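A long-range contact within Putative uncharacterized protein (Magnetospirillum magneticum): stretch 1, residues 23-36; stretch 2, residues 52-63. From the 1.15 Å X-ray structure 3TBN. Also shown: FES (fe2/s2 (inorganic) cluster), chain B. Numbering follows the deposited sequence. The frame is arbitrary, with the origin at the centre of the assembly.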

# COMPACT_ATOMS: atom_id res chain seq x y z
N THR A 23 5.29 -13.47 -1.88
CA THR A 23 4.88 -14.58 -2.73
C THR A 23 3.38 -14.75 -2.54
O THR A 23 2.92 -14.93 -1.41
CB THR A 23 5.62 -15.86 -2.35
OG1 THR A 23 7.03 -15.64 -2.48
CG2 THR A 23 5.20 -17.01 -3.25
N VAL A 24 2.63 -14.67 -3.63
CA VAL A 24 1.18 -14.75 -3.58
C VAL A 24 0.66 -16.02 -4.24
O VAL A 24 1.31 -16.61 -5.11
CB VAL A 24 0.51 -13.51 -4.23
CG1 VAL A 24 0.81 -12.26 -3.41
CG2 VAL A 24 0.94 -13.34 -5.68
N GLU A 25 -0.53 -16.43 -3.81
CA GLU A 25 -1.20 -17.63 -4.30
C GLU A 25 -2.29 -17.25 -5.29
O GLU A 25 -3.07 -16.32 -5.05
CB GLU A 25 -1.83 -18.39 -3.13
CG GLU A 25 -0.86 -18.81 -2.05
CD GLU A 25 -1.57 -19.48 -0.89
OE1 GLU A 25 -1.79 -18.82 0.14
OE2 GLU A 25 -1.92 -20.67 -1.02
N ALA A 26 -2.35 -17.97 -6.40
CA ALA A 26 -3.37 -17.72 -7.41
C ALA A 26 -4.77 -17.81 -6.81
O ALA A 26 -5.10 -18.75 -6.09
CB ALA A 26 -3.22 -18.71 -8.55
N GLY A 27 -5.59 -16.81 -7.12
CA GLY A 27 -6.99 -16.82 -6.76
C GLY A 27 -7.30 -16.39 -5.33
O GLY A 27 -8.48 -16.31 -4.98
N LYS A 28 -6.28 -16.15 -4.51
CA LYS A 28 -6.51 -15.68 -3.15
C LYS A 28 -6.52 -14.15 -3.14
O LYS A 28 -5.74 -13.52 -3.85
CB LYS A 28 -5.42 -16.21 -2.21
CG LYS A 28 -5.57 -15.74 -0.77
CD LYS A 28 -4.68 -16.52 0.17
CE LYS A 28 -5.25 -17.89 0.46
NZ LYS A 28 -4.45 -18.61 1.48
N THR A 29 -7.43 -13.57 -2.37
CA THR A 29 -7.54 -12.12 -2.29
C THR A 29 -6.71 -11.57 -1.13
O THR A 29 -6.86 -12.00 0.02
CB THR A 29 -9.00 -11.68 -2.14
OG1 THR A 29 -9.77 -12.20 -3.23
CG2 THR A 29 -9.11 -10.17 -2.12
N TYR A 30 -5.84 -10.63 -1.46
CA TYR A 30 -4.99 -9.91 -0.52
C TYR A 30 -5.55 -8.50 -0.35
O TYR A 30 -6.07 -7.92 -1.29
CB TYR A 30 -3.54 -9.86 -1.04
CG TYR A 30 -2.95 -11.24 -1.17
CD1 TYR A 30 -2.18 -11.78 -0.15
CD2 TYR A 30 -3.23 -12.03 -2.28
CE1 TYR A 30 -1.68 -13.07 -0.25
CE2 TYR A 30 -2.73 -13.31 -2.38
CZ TYR A 30 -1.96 -13.83 -1.36
OH TYR A 30 -1.48 -15.11 -1.47
N HIS A 31 -5.43 -7.96 0.85
CA HIS A 31 -5.97 -6.64 1.13
C HIS A 31 -4.82 -5.72 1.47
O HIS A 31 -4.25 -5.78 2.56
CB HIS A 31 -7.00 -6.75 2.25
CG HIS A 31 -8.10 -7.71 1.92
ND1 HIS A 31 -9.22 -7.33 1.22
CD2 HIS A 31 -8.22 -9.04 2.14
CE1 HIS A 31 -10.00 -8.38 1.05
NE2 HIS A 31 -9.42 -9.43 1.60
N TRP A 32 -4.44 -4.91 0.49
CA TRP A 32 -3.30 -4.01 0.60
C TRP A 32 -3.62 -2.81 1.46
O TRP A 32 -4.66 -2.17 1.28
CB TRP A 32 -2.92 -3.55 -0.79
CG TRP A 32 -1.81 -2.55 -0.85
CD1 TRP A 32 -0.49 -2.77 -0.58
CD2 TRP A 32 -1.92 -1.17 -1.24
NE1 TRP A 32 0.23 -1.61 -0.77
CE2 TRP A 32 -0.62 -0.62 -1.17
CE3 TRP A 32 -2.98 -0.35 -1.63
CZ2 TRP A 32 -0.36 0.72 -1.50
CZ3 TRP A 32 -2.72 0.97 -1.94
CH2 TRP A 32 -1.42 1.49 -1.87
N CYS A 33 -2.73 -2.50 2.40
CA CYS A 33 -2.83 -1.29 3.19
C CYS A 33 -2.51 -0.06 2.34
O CYS A 33 -1.39 0.12 1.87
CB CYS A 33 -1.88 -1.36 4.38
SG CYS A 33 -1.85 0.18 5.36
N ALA A 34 -3.52 0.78 2.14
CA ALA A 34 -3.36 2.02 1.40
C ALA A 34 -2.97 3.19 2.30
O ALA A 34 -2.55 4.23 1.80
CB ALA A 34 -4.65 2.36 0.67
N CYS A 35 -3.12 3.04 3.61
CA CYS A 35 -2.98 4.16 4.52
C CYS A 35 -1.60 4.30 5.16
O CYS A 35 -1.26 5.36 5.68
CB CYS A 35 -4.05 4.09 5.62
SG CYS A 35 -3.80 2.81 6.89
N GLY A 36 -0.81 3.23 5.13
CA GLY A 36 0.50 3.22 5.76
C GLY A 36 0.52 2.92 7.25
O GLY A 36 1.59 2.86 7.84
FE1 FES B . -6.31 -0.84 6.44
FE2 FES B . -4.04 0.60 6.13
S1 FES B . -4.60 -0.67 7.86
S2 FES B . -5.71 0.38 4.66
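Stretch 2, residues 52-63: GLAPVAYTPDKA

Stretch 2 runs back along stretch 1 as an antiparallel partner: strand 56-58 lies beside strand 30-32, their axes approaching to 4.6 Å with N-to-C directions 145° apart, and loop residues of both stretches stay in contact beyond both ends of the paired strands. Tyr30 faces Tyr58 and Trp32 faces Val56 as hydrogen-bonded pairs (CA-CA 5.1 Å each); between them His31 and Ala57 form the non-hydrogen-bonded pair, CA to CA 4.6 Å. Each hydrogen-bonded pair satisfies its four backbone groups mutually. Tyr30 N donates to Tyr58 O at 2.8 Å, nearly linear at 177°, and Tyr58 N returns to Tyr30 O at 2.8 Å, more bent at 146°. Trp32 N gives to Val56 O at 2.9 Å, and Val56 N to Trp32 O at 3.0 Å.

Beyond the strand, a type II turn from Glu25 to Lys28 carries stretch 1 past Pro60. Gly27 N, in the turn, reaches Pro60 O at 2.9 Å and 171°; the positive phi of Gly27 suits glycine. Lys28 N closes the turn on Glu25 O at 3.3 Å, while Lys28 NZ makes a salt bridge with Glu25 OE1 at 3.0 Å. Glu25 N is satisfied by Tyr30 OH at 2.8 Å. Lys28 O receives a CA-H...O contact from Thr59 CA at 3.6 Å. The hydroxyls Thr29 OG1 and Thr59 OG1 hydrogen-bond at 2.8 Å.

Apolar contacts fill in around this ladder. Pro60 CG packs on Val24 CG2 at 3.7 Å, and Pro60 CD lies at the edge of the Tyr30 ring, 4.0 Å from CD2 of Tyr30. Val56 CG2 meets the edge of the indole at Trp32 CE3, 3.7 Å. At the cluster end, Cys35 CB touches Leu53 CD1 at 3.5 Å, while Cys33 SG and Cys35 SG both bind FE2 of FES.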

# COMPACT_ATOMS: atom_id res chain seq x y z
N GLY A 52 -10.44 7.72 7.05
CA GLY A 52 -11.26 7.69 5.85
C GLY A 52 -10.65 6.90 4.70
O GLY A 52 -11.27 6.74 3.65
N LEU A 53 -9.43 6.40 4.89
CA LEU A 53 -8.75 5.60 3.88
C LEU A 53 -9.24 4.16 3.96
O LEU A 53 -9.86 3.76 4.94
CB LEU A 53 -7.24 5.68 4.09
CG LEU A 53 -6.68 7.10 3.95
CD1 LEU A 53 -5.27 7.18 4.51
CD2 LEU A 53 -6.71 7.57 2.51
N ALA A 54 -8.96 3.38 2.93
CA ALA A 54 -9.47 2.01 2.85
C ALA A 54 -8.51 1.13 2.08
O ALA A 54 -7.77 1.60 1.23
CB ALA A 54 -10.82 2.01 2.17
N PRO A 55 -8.52 -0.17 2.39
CA PRO A 55 -7.62 -1.10 1.71
C PRO A 55 -8.03 -1.36 0.26
O PRO A 55 -9.16 -1.07 -0.14
CB PRO A 55 -7.74 -2.38 2.54
CG PRO A 55 -9.10 -2.29 3.16
CD PRO A 55 -9.29 -0.83 3.46
N VAL A 56 -7.10 -1.92 -0.50
CA VAL A 56 -7.36 -2.29 -1.89
C VAL A 56 -7.22 -3.80 -2.04
O VAL A 56 -6.19 -4.38 -1.72
CB VAL A 56 -6.37 -1.59 -2.84
CG1 VAL A 56 -6.60 -2.03 -4.28
CG2 VAL A 56 -6.50 -0.08 -2.72
N ALA A 57 -8.28 -4.43 -2.54
CA ALA A 57 -8.28 -5.87 -2.76
C ALA A 57 -7.49 -6.21 -4.02
O ALA A 57 -7.61 -5.53 -5.04
CB ALA A 57 -9.71 -6.38 -2.88
N TYR A 58 -6.70 -7.27 -3.94
CA TYR A 58 -5.85 -7.70 -5.04
C TYR A 58 -5.91 -9.22 -5.11
O TYR A 58 -5.55 -9.90 -4.16
CB TYR A 58 -4.41 -7.24 -4.79
CG TYR A 58 -3.41 -7.76 -5.80
CD1 TYR A 58 -3.32 -7.19 -7.07
CD2 TYR A 58 -2.56 -8.81 -5.49
CE1 TYR A 58 -2.40 -7.66 -7.99
CE2 TYR A 58 -1.65 -9.29 -6.41
CZ TYR A 58 -1.57 -8.71 -7.65
OH TYR A 58 -0.66 -9.19 -8.57
N THR A 59 -6.36 -9.74 -6.25
CA THR A 59 -6.47 -11.18 -6.43
C THR A 59 -5.65 -11.57 -7.66
O THR A 59 -6.08 -11.33 -8.79
CB THR A 59 -7.93 -11.60 -6.65
OG1 THR A 59 -8.75 -11.08 -5.60
CG2 THR A 59 -8.04 -13.12 -6.68
N PRO A 60 -4.47 -12.15 -7.45
CA PRO A 60 -3.63 -12.49 -8.60
C PRO A 60 -4.17 -13.67 -9.38
O PRO A 60 -4.74 -14.59 -8.80
CB PRO A 60 -2.28 -12.82 -7.96
CG PRO A 60 -2.61 -13.28 -6.59
CD PRO A 60 -3.83 -12.50 -6.17
N ASP A 61 -3.99 -13.63 -10.70
CA ASP A 61 -4.44 -14.71 -11.57
C ASP A 61 -3.55 -15.94 -11.42
O ASP A 61 -4.02 -17.07 -11.57
CB ASP A 61 -4.41 -14.25 -13.04
CG ASP A 61 -5.43 -13.17 -13.33
OD1 ASP A 61 -6.55 -13.23 -12.77
OD2 ASP A 61 -5.13 -12.26 -14.13
N LYS A 62 -2.28 -15.72 -11.11
CA LYS A 62 -1.34 -16.83 -10.96
C LYS A 62 -0.36 -16.60 -9.82
O LYS A 62 -0.19 -15.48 -9.32
CB LYS A 62 -0.60 -17.09 -12.27
CG LYS A 62 0.10 -15.88 -12.87
CD LYS A 62 0.65 -16.22 -14.25
CE LYS A 62 1.71 -15.23 -14.70
NZ LYS A 62 2.37 -15.67 -15.96
N ALA A 63 0.28 -17.68 -9.40
CA ALA A 63 1.27 -17.62 -8.33
C ALA A 63 2.50 -16.87 -8.80
O ALA A 63 2.86 -16.93 -9.98
CB ALA A 63 1.65 -19.02 -7.88